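Local coordinates for protein Pcdhgb2 (Mus musculus, PDB 5SZR), which probably mediates calcium-dependent adhesion between cells through its extracellular cadherin domains, of which this fragment holds the third to sixth, and may help specify neuronal connections, at the calcium ion site. Sequence-based numbering; all coordinates share one arbitrary frame.

The calcium ion site. Residues 104, 106-108, 136, 138, 142-143, 189, 191, 193, 195. With CA (calcium ion), chain B.
At least seven oxygens, all from protein, bind the calcium ion at the junction of the third and fourth extracellular cadherin domains, where the DENDC linker meets the DRD loop of the following domain; calcium bound here makes the junction rigid. Asp136 grips the metal with both carboxylate oxygens, OD1 and OD2 each lying 2.8 Å from CA; its CG stands anti to the backbone N (chi1 -166°), presenting the fork of the group to the ion. Asp138 and Asp189 each bind through one oxygen, the OD2 of Asp138 at 2.6 Å from CA. Asp189 reaches the metal with CG in the crowded position between its backbone N and carbonyl carbon (chi1 60°). Main-chain carbonyls also bind, Asn142 O from the short 3-10 helix 140-143 at 2.4 Å from CA and Cys106 O from the linker. The amide oxygen OD1 of Asn104 coordinates at 2.5 Å from CA.

Around this shell, backbone N-H groups fix the carboxylates. Cys106 N donates to the syn lone pair of Asp138 OD2, while Asp138 N reaches the anti lone pair of Asp136 OD1. The Asn104 amide is oriented by ND2, whose bond to Pro193 O is bent (124° at H) and lies on a carbonyl lone pair; Asp189 OD1 accepts near the Asn104 amide plane but from above its own carboxylate plane. An alanine here would remove a metal ligand and both ND2 bonds, and would probably loosen the linker's attachment to the end of strand 180-189. Leu195 N also meets Asp189 OD1 from above the carboxylate plane, 2.7 Å away and nearly straight.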
loop_
_atom_site.group_PDB
_atom_site.type_symbol
_atom_site.label_atom_id
_atom_site.label_comp_id
_atom_site.label_asym_id
_atom_site.label_seq_id
_atom_site.Cartn_x
_atom_site.Cartn_y
_atom_site.Cartn_z
ATOM N N ASN A 104 41.038 23.562 -20.153
ATOM C CA ASN A 104 39.963 22.730 -19.618
ATOM C C ASN A 104 39.106 22.257 -20.784
ATOM O O ASN A 104 38.110 22.882 -21.146
ATOM C CB ASN A 104 39.148 23.512 -18.597
ATOM C CG ASN A 104 38.166 22.643 -17.843
ATOM O OD1 ASN A 104 38.204 21.416 -17.929
ATOM N ND2 ASN A 104 37.281 23.279 -17.086
ATOM N N CYS A 106 38.526 18.578 -21.076
ATOM C CA CYS A 106 38.153 17.204 -20.759
ATOM C C CYS A 106 37.084 17.222 -19.675
ATOM O O CYS A 106 37.303 17.773 -18.590
ATOM C CB CYS A 106 39.365 16.386 -20.307
ATOM S SG CYS A 106 40.530 15.994 -21.640
ATOM N N VAL A 107 35.940 16.614 -19.971
ATOM C CA VAL A 107 34.801 16.597 -19.045
ATOM C C VAL A 107 35.103 15.645 -17.893
ATOM O O VAL A 107 35.782 14.622 -18.104
ATOM C CB VAL A 107 33.527 16.182 -19.792
ATOM C CG1 VAL A 107 32.337 16.055 -18.852
ATOM C CG2 VAL A 107 33.225 17.181 -20.904
ATOM N N PRO A 108 34.667 15.940 -16.667
ATOM C CA PRO A 108 34.754 14.938 -15.595
ATOM C C PRO A 108 33.815 13.773 -15.871
ATOM O O PRO A 108 32.722 13.949 -16.413
ATOM C CB PRO A 108 34.321 15.706 -14.341
ATOM C CG PRO A 108 34.399 17.150 -14.705
ATOM C CD PRO A 108 34.166 17.236 -16.177
ATOM N N ASP A 136 39.331 12.778 -14.355
ATOM C CA ASP A 136 39.374 13.980 -15.186
ATOM C C ASP A 136 40.738 14.042 -15.851
ATOM O O ASP A 136 41.759 14.139 -15.162
ATOM C CB ASP A 136 39.110 15.239 -14.361
ATOM C CG ASP A 136 38.800 16.455 -15.225
ATOM O OD1 ASP A 136 39.612 16.791 -16.119
ATOM O OD2 ASP A 136 37.734 17.074 -15.013
ATOM N N ASP A 138 42.290 16.257 -17.479
ATOM C CA ASP A 138 43.028 17.507 -17.409
ATOM C C ASP A 138 43.942 17.527 -16.185
ATOM O O ASP A 138 43.869 16.666 -15.302
ATOM C CB ASP A 138 42.072 18.699 -17.371
ATOM C CG ASP A 138 41.323 18.888 -18.675
ATOM O OD1 ASP A 138 41.891 18.556 -19.734
ATOM O OD2 ASP A 138 40.166 19.365 -18.641
ATOM N N ASN A 142 41.815 22.294 -13.623
ATOM C CA ASN A 142 40.929 21.765 -14.650
ATOM C C ASN A 142 40.606 20.292 -14.424
ATOM O O ASN A 142 39.553 19.821 -14.870
ATOM C CB ASN A 142 41.551 21.978 -16.031
ATOM C CG ASN A 142 41.826 23.445 -16.326
ATOM O OD1 ASN A 142 41.525 24.320 -15.514
ATOM N ND2 ASN A 142 42.412 23.717 -17.485
ATOM N N GLY A 143 41.474 19.565 -13.725
ATOM C CA GLY A 143 41.237 18.183 -13.373
ATOM C C GLY A 143 40.757 17.944 -11.959
ATOM O O GLY A 143 40.569 16.786 -11.571
ATOM N N ASP A 189 34.358 20.188 -12.595
ATOM C CA ASP A 189 35.747 20.561 -12.383
ATOM C C ASP A 189 35.851 22.031 -11.991
ATOM O O ASP A 189 34.910 22.812 -12.148
ATOM C CB ASP A 189 36.602 20.271 -13.626
ATOM C CG ASP A 189 36.133 21.018 -14.875
ATOM O OD1 ASP A 189 35.709 22.186 -14.785
ATOM O OD2 ASP A 189 36.211 20.428 -15.972
ATOM N N GLY A 191 37.886 24.417 -13.293
ATOM C CA GLY A 191 38.577 25.190 -14.298
ATOM C C GLY A 191 37.760 26.392 -14.747
ATOM O O GLY A 191 36.665 26.663 -14.261
ATOM N N PRO A 193 36.431 28.001 -18.333
ATOM C CA PRO A 193 35.180 27.779 -17.600
ATOM C C PRO A 193 35.054 26.344 -17.089
ATOM O O PRO A 193 35.727 25.460 -17.622
ATOM C CB PRO A 193 34.114 28.078 -18.652
ATOM C CG PRO A 193 34.748 27.654 -19.926
ATOM C CD PRO A 193 36.213 28.008 -19.791
ATOM N N LEU A 195 33.573 22.571 -16.399
ATOM C CA LEU A 195 32.827 21.533 -17.093
ATOM C C LEU A 195 32.241 20.566 -16.074
ATOM O O LEU A 195 32.829 20.334 -15.013
ATOM C CB LEU A 195 33.720 20.773 -18.082
ATOM C CG LEU A 195 34.323 21.592 -19.223
ATOM C CD1 LEU A 195 35.316 20.758 -20.020
ATOM C CD2 LEU A 195 33.228 22.128 -20.124
HETATM CA CA CA B . 38.346 19.150 -16.849
#